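Local coordinates for probable glutamine-binding lipoprotein GlnH (GLNBP) (Mycobacterium tuberculosis, PDB 6H20) that probably acts as an aspartate-specific solute-binding lipoprotein that regulates protein kinase G to control glutamate metabolism, and is here bound to asparagine, at residues D78-G83 and Y267-T272; A109-Q114 and R129-F134; L173-E178 and P228-Q233. All coordinates share one frame; numbering follows the deposited sequence.

The three contacts illustrate how distant parts of a two-lobed solute-binding protein are each held by their own local set of interactions. Their centres stand 23 to 24 Å apart, and the nearest atoms of any two are about 10 or 11 Å apart, so none touches another. Interactions 2 and 3 follow one another along the chain and share a sheet, in which strands 132-134 and 232-240 are neighbours; interaction 3 is nested, like interaction 2, inside the chain loop that interaction 1 closes. The side chains of Ala231 and Val132 lie about 9 and 10 Å from the bound asparagine. In interaction 1, the Trp270 side chain is about 11 Å from that of the ligand-binding Thr121.

Interaction 1: residues D78-G83 and Y267-T272; sequences DVDIAG and YRKWLT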
loop_
_atom_site.group_PDB
_atom_site.type_symbol
_atom_site.label_atom_id
_atom_site.label_comp_id
_atom_site.label_asym_id
_atom_site.label_seq_id
_atom_site.Cartn_x
_atom_site.Cartn_y
_atom_site.Cartn_z
ATOM N N ASP A 78 -0.445 -1.459 -8.357
ATOM C CA ASP A 78 0.071 -0.122 -8.067
ATOM C C ASP A 78 0.848 0.448 -9.252
ATOM O O ASP A 78 0.746 1.648 -9.547
ATOM C CB ASP A 78 0.957 -0.145 -6.821
ATOM C CG ASP A 78 0.169 -0.065 -5.522
ATOM O OD1 ASP A 78 -1.002 0.376 -5.530
ATOM O OD2 ASP A 78 0.770 -0.396 -4.479
ATOM N N VAL A 79 1.634 -0.390 -9.934
ATOM C CA VAL A 79 2.321 0.046 -11.149
ATOM C C VAL A 79 1.314 0.559 -12.172
ATOM O O VAL A 79 1.520 1.605 -12.809
ATOM C CB VAL A 79 3.153 -1.121 -11.711
ATOM C CG1 VAL A 79 3.781 -0.724 -13.032
ATOM C CG2 VAL A 79 4.203 -1.531 -10.699
ATOM N N ASP A 80 0.205 -0.163 -12.331
ATOM C CA ASP A 80 -0.795 0.214 -13.323
ATOM C C ASP A 80 -1.525 1.488 -12.925
ATOM O O ASP A 80 -1.814 2.323 -13.790
ATOM C CB ASP A 80 -1.753 -0.955 -13.569
ATOM C CG ASP A 80 -1.117 -2.063 -14.395
ATOM O OD1 ASP A 80 -0.048 -1.840 -15.009
ATOM O OD2 ASP A 80 -1.694 -3.171 -14.421
ATOM N N ILE A 81 -1.816 1.661 -11.627
ATOM C CA ILE A 81 -2.403 2.919 -11.149
ATOM C C ILE A 81 -1.484 4.085 -11.491
ATOM O O ILE A 81 -1.918 5.106 -12.047
ATOM C CB ILE A 81 -2.693 2.851 -9.636
ATOM C CG1 ILE A 81 -3.832 1.873 -9.335
ATOM C CG2 ILE A 81 -3.009 4.253 -9.111
ATOM C CD1 ILE A 81 -5.216 2.338 -9.812
ATOM N N ALA A 82 -0.187 3.931 -11.197
ATOM C CA ALA A 82 0.779 4.984 -11.514
ATOM C C ALA A 82 0.820 5.249 -13.008
ATOM O O ALA A 82 0.930 6.404 -13.438
ATOM C CB ALA A 82 2.178 4.608 -11.000
ATOM N N GLY A 83 0.709 4.194 -13.818
ATOM C CA GLY A 83 0.731 4.374 -15.257
ATOM C C GLY A 83 -0.451 5.167 -15.777
ATOM O O GLY A 83 -0.339 5.837 -16.805
ATOM N N TYR A 267 -8.673 -4.156 -11.336
ATOM C CA TYR A 267 -9.043 -5.088 -10.275
ATOM C C TYR A 267 -9.142 -6.505 -10.817
ATOM O O TYR A 267 -8.624 -7.451 -10.213
ATOM C CB TYR A 267 -10.378 -4.683 -9.635
ATOM C CG TYR A 267 -10.631 -5.360 -8.294
ATOM C CD1 TYR A 267 -11.139 -6.658 -8.216
ATOM C CD2 TYR A 267 -10.342 -4.702 -7.112
ATOM C CE1 TYR A 267 -11.356 -7.273 -6.979
ATOM C CE2 TYR A 267 -10.553 -5.300 -5.885
ATOM C CZ TYR A 267 -11.055 -6.576 -5.821
ATOM O OH TYR A 267 -11.253 -7.142 -4.578
ATOM N N ARG A 268 -9.815 -6.673 -11.954
ATOM C CA ARG A 268 -9.944 -8.007 -12.529
ATOM C C ARG A 268 -8.592 -8.555 -12.971
ATOM O O ARG A 268 -8.364 -9.767 -12.918
ATOM C CB ARG A 268 -10.956 -7.985 -13.675
ATOM C CG ARG A 268 -12.383 -7.687 -13.214
ATOM C CD ARG A 268 -13.424 -7.861 -14.327
ATOM N NE ARG A 268 -12.991 -7.284 -15.596
ATOM C CZ ARG A 268 -12.456 -7.984 -16.592
ATOM N NH1 ARG A 268 -12.291 -9.295 -16.464
ATOM N NH2 ARG A 268 -12.081 -7.374 -17.709
ATOM N N LYS A 269 -7.673 -7.680 -13.380
ATOM C CA LYS A 269 -6.359 -8.133 -13.822
ATOM C C LYS A 269 -5.539 -8.680 -12.659
ATOM O O LYS A 269 -4.824 -9.678 -12.813
ATOM C CB LYS A 269 -5.636 -6.966 -14.494
ATOM C CG LYS A 269 -4.227 -7.233 -14.992
ATOM C CD LYS A 269 -3.724 -6.003 -15.746
ATOM C CE LYS A 269 -2.266 -6.114 -16.155
ATOM N NZ LYS A 269 -1.786 -4.784 -16.647
ATOM N N TRP A 270 -5.664 -8.077 -11.476
ATOM C CA TRP A 270 -4.737 -8.325 -10.379
ATOM C C TRP A 270 -5.345 -8.978 -9.146
ATOM O O TRP A 270 -4.630 -9.696 -8.442
ATOM C CB TRP A 270 -4.060 -7.006 -9.953
ATOM C CG TRP A 270 -3.131 -6.487 -11.009
ATOM C CD1 TRP A 270 -3.276 -5.340 -11.756
ATOM C CD2 TRP A 270 -1.940 -7.119 -11.478
ATOM N NE1 TRP A 270 -2.231 -5.218 -12.641
ATOM C CE2 TRP A 270 -1.395 -6.295 -12.488
ATOM C CE3 TRP A 270 -1.261 -8.297 -11.123
ATOM C CZ2 TRP A 270 -0.219 -6.619 -13.159
ATOM C CZ3 TRP A 270 -0.095 -8.616 -11.794
ATOM C CH2 TRP A 270 0.422 -7.775 -12.794
ATOM N N LEU A 271 -6.620 -8.740 -8.841
ATOM C CA LEU A 271 -7.125 -8.951 -7.489
ATOM C C LEU A 271 -8.302 -9.913 -7.402
ATOM O O LEU A 271 -8.952 -9.975 -6.349
ATOM C CB LEU A 271 -7.505 -7.606 -6.854
ATOM C CG LEU A 271 -6.358 -6.594 -6.764
ATOM C CD1 LEU A 271 -6.812 -5.318 -6.046
ATOM C CD2 LEU A 271 -5.129 -7.187 -6.090
ATOM N N THR A 272 -8.594 -10.671 -8.463
ATOM C CA THR A 272 -9.758 -11.555 -8.417
ATOM C C THR A 272 -9.644 -12.623 -7.334
ATOM O O THR A 272 -10.671 -13.184 -6.934
ATOM C CB THR A 272 -10.027 -12.203 -9.781
ATOM O OG1 THR A 272 -8.859 -12.904 -10.232
ATOM C CG2 THR A 272 -10.414 -11.149 -10.799
#
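Asp80 meets Lys269 and Trp270 because its CG swings to the side of its own backbone nitrogen (chi1 -74°), while Lys269 sends CG away from its nitrogen (chi1 178°) and continues as a fully extended chain. Both donors converge on one carboxylate oxygen. Trp270 NE1 lies 2.8 Å from Asp80 OD2, in an almost straight hydrogen bond (174° at the hydrogen) that leaves the indole edge in the plane of the ring. Lys269 NZ also sits 2.8 Å from Asp80 OD2, forming a salt bridge on the syn side but tilted out of the carboxylate plane. The two nitrogens reach this oxygen from opposite faces of that plane, so they grip it like a clamp; such a pairing would be expected to favour the ionised acid. The lysine chain runs alongside the indole, with Lys269 CG 3.7 Å above the ring plane of Trp270, near its rim. This is a surface link between two helices: 77-90, which forms the crossover between parallel strands 53-57 and 96-100, and the last turn of 262-270. Asp80 and Ile81 also touch Leu266 of the second helix, Thr75 of strand 74-75 touches Trp270, and Val79 meets Leu57 of strand 53-57.

Interaction 2: residues A109-Q114 and R129-F134; sequences ALQKSQ and RKLVNF
The carboxamide of Gln111 is the flat group at the crossing with Leu131, its NE2 lying 3.8 Å from Leu131 CD2. The same nitrogen donates to a water, which in turn donates to the carbonyl oxygen of Leu131, so a water bridge runs beside this amide-to-methyl contact. The other flat groups belong to the strand side. Over one face of the Arg129 guanidinium comes the rim of a phenyl ring, Phe134 CD2 standing 4.2 Å above the plane of Arg129 and over its centre; at the guanidinium edge lies Asn133 OD1. Arg129 CG in turn lies at the edge of the Phe134 ring, in its plane. Asn133 OD1 takes two bonds: one from Arg129 NH1 at 3.0 Å, arriving above the amide carbonyl plane, and one from the backbone N of Phe134, which lies in that plane on a lone pair. Asn133 ND2 donates to Leu241 O and Arg129 NE to Pro27 O, so both side chains are fixed in their rotation. The apolar heart of the contact is Leu110 against Val132, whose side chains cross at about a right angle. Val132 turns CG1 away from its carbonyl carbon (chi1 -58°), and this methyl comes 3.8 Å from Leu110 CB. The Leu110 and Val132 side chains lie about 5 Å from those of ligand-binding Arg106 and Arg128 respectively. A Schellman motif at Ser113 closes the helix. Helix 106-111, between strands 96-100 and 117-118, thus lies against strand 132-134, its Val107 touching Leu131 and Val132. That strand runs antiparallel to 232-240, where Asn240 ND2 donates to Leu110 O.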
loop_
_atom_site.group_PDB
_atom_site.type_symbol
_atom_site.label_atom_id
_atom_site.label_comp_id
_atom_site.label_asym_id
_atom_site.label_seq_id
_atom_site.Cartn_x
_atom_site.Cartn_y
_atom_site.Cartn_z
ATOM N N ALA A 109 10.843 10.025 1.144
ATOM C CA ALA A 109 11.063 10.338 -0.265
ATOM C C ALA A 109 10.151 11.457 -0.731
ATOM O O ALA A 109 10.550 12.279 -1.559
ATOM C CB ALA A 109 10.867 9.091 -1.122
ATOM N N LEU A 110 8.926 11.508 -0.208
ATOM C CA LEU A 110 8.017 12.589 -0.569
ATOM C C LEU A 110 8.465 13.909 0.045
ATOM O O LEU A 110 8.451 14.950 -0.627
ATOM C CB LEU A 110 6.599 12.213 -0.143
ATOM C CG LEU A 110 5.986 11.082 -0.966
ATOM C CD1 LEU A 110 4.734 10.541 -0.287
ATOM C CD2 LEU A 110 5.678 11.581 -2.361
ATOM N N GLN A 111 8.872 13.880 1.317
ATOM C CA GLN A 111 9.342 15.093 1.984
ATOM C C GLN A 111 10.553 15.685 1.273
ATOM O O GLN A 111 10.686 16.917 1.169
ATOM C CB GLN A 111 9.701 14.762 3.430
ATOM C CG GLN A 111 8.507 14.569 4.348
ATOM C CD GLN A 111 8.930 14.235 5.764
ATOM O OE1 GLN A 111 9.740 13.336 5.981
ATOM N NE2 GLN A 111 8.389 14.962 6.736
ATOM N N LYS A 112 11.444 14.831 0.776
ATOM C CA LYS A 112 12.672 15.260 0.119
ATOM C C LYS A 112 12.485 15.493 -1.372
ATOM O O LYS A 112 13.469 15.741 -2.072
ATOM C CB LYS A 112 13.781 14.225 0.327
ATOM C CG LYS A 112 14.279 14.089 1.749
ATOM C CD LYS A 112 15.271 12.937 1.843
ATOM C CE LYS A 112 16.343 13.193 2.888
ATOM N NZ LYS A 112 15.766 13.559 4.210
ATOM N N SER A 113 11.251 15.397 -1.876
ATOM C CA SER A 113 10.971 15.579 -3.300
ATOM C C SER A 113 11.839 14.671 -4.169
ATOM O O SER A 113 12.323 15.069 -5.230
ATOM C CB SER A 113 11.085 17.048 -3.717
ATOM O OG SER A 113 10.121 17.821 -3.031
ATOM N N GLN A 114 12.036 13.430 -3.714
ATOM C CA GLN A 114 12.797 12.446 -4.469
ATOM C C GLN A 114 11.946 11.671 -5.467
ATOM O O GLN A 114 12.503 10.997 -6.338
ATOM C CB GLN A 114 13.484 11.467 -3.517
ATOM C CG GLN A 114 14.518 12.106 -2.608
ATOM C CD GLN A 114 15.142 11.096 -1.667
ATOM O OE1 GLN A 114 14.499 10.131 -1.264
ATOM N NE2 GLN A 114 16.403 11.315 -1.314
ATOM N N ARG A 129 -0.772 12.330 7.265
ATOM C CA ARG A 129 -1.229 13.577 6.665
ATOM C C ARG A 129 -0.586 14.809 7.288
ATOM O O ARG A 129 -0.652 15.890 6.686
ATOM C CB ARG A 129 -2.747 13.658 6.736
ATOM C CG ARG A 129 -3.402 13.064 5.510
ATOM C CD ARG A 129 -4.796 13.622 5.300
ATOM N NE ARG A 129 -5.360 13.305 3.988
ATOM C CZ ARG A 129 -5.068 13.954 2.861
ATOM N NH1 ARG A 129 -4.196 14.955 2.870
ATOM N NH2 ARG A 129 -5.652 13.605 1.722
ATOM N N LYS A 130 0.019 14.681 8.470
ATOM C CA LYS A 130 0.809 15.780 9.019
ATOM C C LYS A 130 2.083 16.008 8.218
ATOM O O LYS A 130 2.677 17.092 8.302
ATOM C CB LYS A 130 1.202 15.470 10.466
ATOM C CG LYS A 130 0.048 15.422 11.454
ATOM C CD LYS A 130 0.533 15.000 12.834
ATOM C CE LYS A 130 -0.624 14.871 13.806
ATOM N NZ LYS A 130 -0.451 15.710 15.018
ATOM N N LEU A 131 2.518 15.009 7.451
ATOM C CA LEU A 131 3.806 15.019 6.773
ATOM C C LEU A 131 3.723 15.000 5.253
ATOM O O LEU A 131 4.618 15.543 4.602
ATOM C CB LEU A 131 4.653 13.819 7.226
ATOM C CG LEU A 131 4.823 13.681 8.734
ATOM C CD1 LEU A 131 5.536 12.380 9.066
ATOM C CD2 LEU A 131 5.592 14.879 9.279
ATOM N N VAL A 132 2.707 14.361 4.668
ATOM C CA VAL A 132 2.564 14.274 3.221
ATOM C C VAL A 132 1.101 14.479 2.856
ATOM O O VAL A 132 0.209 14.417 3.704
ATOM C CB VAL A 132 3.050 12.919 2.660
ATOM C CG1 VAL A 132 4.507 12.673 3.034
ATOM C CG2 VAL A 132 2.166 11.773 3.166
ATOM N N ASN A 133 0.857 14.705 1.570
ATOM C CA ASN A 133 -0.502 14.759 1.055
ATOM C C ASN A 133 -0.890 13.419 0.432
ATOM O O ASN A 133 -0.054 12.558 0.172
ATOM C CB ASN A 133 -0.645 15.887 0.036
ATOM C CG ASN A 133 -1.858 16.716 0.298
ATOM O OD1 ASN A 133 -2.946 16.170 0.459
ATOM N ND2 ASN A 133 -1.686 18.028 0.386
ATOM N N PHE A 134 -2.188 13.261 0.174
ATOM C CA PHE A 134 -2.693 12.042 -0.447
ATOM C C PHE A 134 -3.813 12.385 -1.414
ATOM O O PHE A 134 -4.588 13.321 -1.193
ATOM C CB PHE A 134 -3.302 11.067 0.570
ATOM C CG PHE A 134 -2.300 10.426 1.493
ATOM C CD1 PHE A 134 -1.560 9.317 1.085
ATOM C CD2 PHE A 134 -2.128 10.903 2.780
ATOM C CE1 PHE A 134 -0.649 8.708 1.946
ATOM C CE2 PHE A 134 -1.215 10.310 3.647
ATOM C CZ PHE A 134 -0.479 9.200 3.230
HETATM O O HOH W 1 6.567 17.097 5.799
#

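Interaction 3: residues L173-E178 and P228-Q233; sequences LRRIRE and PDMADQ
Arg175 and Met230 cross at about a right angle, and the arginine uses both an edge and a face of its guanidinium. At the edge, Arg175 NE donates to the backbone oxygen Met230 O at 2.9 Å, moderately bent (154° at the hydrogen); the acceptor lies close to the guanidinium plane, whereas the donor is tilted from the plane of the carbonyl. Over one face stands the terminal methyl, Met230 CE, 4.2 Å above the centre of the Arg175 guanidinium. The methionine chain turns at its last torsion (chi3 63°) to bring that methyl round, where it also comes 4.0 Å from Ile176 CD1. Ala231 CB approaches the arginine's aliphatic stem, 4.3 Å from Arg175 CG.

The helix, 171-176, begins at the ligand-binding Thr171. The segment 228-233 leads into strand 232-240, which pairs with 117-118 and 132-134 as well as with 139-148, consistent with the hinge-crossing strand of the two-lobed type II binding-protein fold.

Arg174 and Arg175 share Glu178 on the helix side. Arg174 NH2 makes a salt bridge of 2.9 Å with Glu178 OE2, while the pairing of Arg175 with the other oxygen is long and purely electrostatic. On the strand side, Gln233 NE2 bonds to Ala231 O at 3.1 Å, its OE1 is hydrogen-bonded to Ser123 OG and Thr171 OG1, and Gln233 itself touches the bound asparagine.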
loop_
_atom_site.group_PDB
_atom_site.type_symbol
_atom_site.label_atom_id
_atom_site.label_comp_id
_atom_site.label_asym_id
_atom_site.label_seq_id
_atom_site.Cartn_x
_atom_site.Cartn_y
_atom_site.Cartn_z
ATOM N N LEU A 173 2.404 -2.883 11.647
ATOM C CA LEU A 173 3.169 -2.984 12.882
ATOM C C LEU A 173 2.436 -2.292 14.017
ATOM O O LEU A 173 2.315 -2.838 15.119
ATOM C CB LEU A 173 4.548 -2.355 12.663
ATOM C CG LEU A 173 5.476 -2.152 13.860
ATOM C CD1 LEU A 173 5.637 -3.430 14.669
ATOM C CD2 LEU A 173 6.834 -1.640 13.373
ATOM N N ARG A 174 1.908 -1.093 13.754
ATOM C CA ARG A 174 1.201 -0.354 14.792
ATOM C C ARG A 174 0.005 -1.137 15.330
ATOM O O ARG A 174 -0.247 -1.142 16.541
ATOM C CB ARG A 174 0.778 1.015 14.254
ATOM C CG ARG A 174 -0.062 1.835 15.221
ATOM C CD ARG A 174 0.720 2.245 16.462
ATOM N NE ARG A 174 -0.101 3.052 17.370
ATOM C CZ ARG A 174 -1.070 2.560 18.137
ATOM N NH1 ARG A 174 -1.771 3.363 18.927
ATOM N NH2 ARG A 174 -1.341 1.262 18.116
ATOM N N ARG A 175 -0.714 -1.845 14.456
ATOM C CA ARG A 175 -1.879 -2.605 14.906
ATOM C C ARG A 175 -1.474 -3.836 15.719
ATOM O O ARG A 175 -2.122 -4.169 16.718
ATOM C CB ARG A 175 -2.726 -3.003 13.696
ATOM C CG ARG A 175 -3.902 -3.930 14.013
ATOM C CD ARG A 175 -4.874 -3.269 14.979
ATOM N NE ARG A 175 -5.999 -4.137 15.330
ATOM C CZ ARG A 175 -5.986 -5.027 16.318
ATOM N NH1 ARG A 175 -4.896 -5.192 17.060
ATOM N NH2 ARG A 175 -7.064 -5.761 16.561
ATOM N N ILE A 176 -0.415 -4.534 15.304
ATOM C CA ILE A 176 0.076 -5.674 16.080
ATOM C C ILE A 176 0.575 -5.234 17.454
ATOM O O ILE A 176 0.515 -6.002 18.426
ATOM C CB ILE A 176 1.161 -6.419 15.276
ATOM C CG1 ILE A 176 0.548 -6.998 14.004
ATOM C CG2 ILE A 176 1.821 -7.510 16.117
ATOM C CD1 ILE A 176 -0.648 -7.845 14.236
ATOM N N ARG A 177 1.078 -3.999 17.567
ATOM C CA ARG A 177 1.535 -3.493 18.861
ATOM C C ARG A 177 0.393 -3.255 19.844
ATOM O O ARG A 177 0.658 -2.969 21.016
ATOM C CB ARG A 177 2.347 -2.209 18.668
ATOM C CG ARG A 177 3.726 -2.436 18.070
ATOM C CD ARG A 177 4.768 -2.722 19.157
ATOM N NE ARG A 177 5.084 -1.507 19.905
ATOM C CZ ARG A 177 4.693 -1.280 21.154
ATOM N NH1 ARG A 177 3.984 -2.192 21.803
ATOM N NH2 ARG A 177 5.008 -0.138 21.755
ATOM N N GLU A 178 -0.863 -3.352 19.403
ATOM C CA GLU A 178 -2.005 -3.237 20.298
ATOM C C GLU A 178 -2.380 -4.552 20.952
ATOM O O GLU A 178 -3.134 -4.544 21.930
ATOM C CB GLU A 178 -3.227 -2.691 19.556
ATOM C CG GLU A 178 -3.039 -1.281 19.058
ATOM C CD GLU A 178 -4.175 -0.818 18.163
ATOM O OE1 GLU A 178 -5.205 -1.523 18.075
ATOM O OE2 GLU A 178 -4.027 0.256 17.547
ATOM N N PRO A 228 -10.676 -11.755 11.652
ATOM C CA PRO A 228 -11.573 -10.644 11.329
ATOM C C PRO A 228 -10.808 -9.497 10.688
ATOM O O PRO A 228 -9.580 -9.472 10.640
ATOM C CB PRO A 228 -12.074 -10.228 12.713
ATOM C CG PRO A 228 -10.904 -10.474 13.603
ATOM C CD PRO A 228 -10.170 -11.673 13.034
ATOM N N ASP A 229 -11.562 -8.534 10.181
ATOM C CA ASP A 229 -10.953 -7.276 9.779
ATOM C C ASP A 229 -10.361 -6.606 11.015
ATOM O O ASP A 229 -11.071 -6.353 11.993
ATOM C CB ASP A 229 -12.028 -6.388 9.151
ATOM C CG ASP A 229 -12.390 -6.809 7.741
ATOM O OD1 ASP A 229 -11.700 -7.665 7.143
ATOM O OD2 ASP A 229 -13.381 -6.266 7.217
ATOM N N MET A 230 -9.052 -6.345 10.991
ATOM C CA MET A 230 -8.352 -5.814 12.153
ATOM C C MET A 230 -8.110 -4.310 12.089
ATOM O O MET A 230 -7.843 -3.699 13.134
ATOM C CB MET A 230 -6.985 -6.490 12.314
ATOM C CG MET A 230 -7.071 -7.996 12.560
ATOM S SD MET A 230 -5.457 -8.790 12.406
ATOM C CE MET A 230 -4.564 -7.999 13.726
ATOM N N ALA A 231 -8.204 -3.702 10.903
ATOM C CA ALA A 231 -7.923 -2.280 10.728
ATOM C C ALA A 231 -8.064 -1.892 9.270
ATOM O O ALA A 231 -7.414 -2.485 8.405
ATOM C CB ALA A 231 -6.492 -1.949 11.160
ATOM N N ASP A 232 -8.887 -0.884 8.996
ATOM C CA ASP A 232 -9.072 -0.411 7.632
ATOM C C ASP A 232 -7.774 0.158 7.067
ATOM O O ASP A 232 -6.978 0.785 7.777
ATOM C CB ASP A 232 -10.121 0.701 7.640
ATOM C CG ASP A 232 -10.423 1.218 6.261
ATOM O OD1 ASP A 232 -10.748 0.377 5.401
ATOM O OD2 ASP A 232 -10.341 2.453 6.043
ATOM N N GLN A 233 -7.573 -0.048 5.762
ATOM C CA GLN A 233 -6.360 0.386 5.062
ATOM C C GLN A 233 -6.770 1.034 3.751
ATOM O O GLN A 233 -6.796 0.393 2.691
ATOM C CB GLN A 233 -5.427 -0.806 4.808
ATOM C CG GLN A 233 -5.156 -1.646 6.055
ATOM C CD GLN A 233 -4.321 -0.932 7.114
ATOM O OE1 GLN A 233 -3.512 -0.053 6.811
ATOM N NE2 GLN A 233 -4.505 -1.328 8.365
#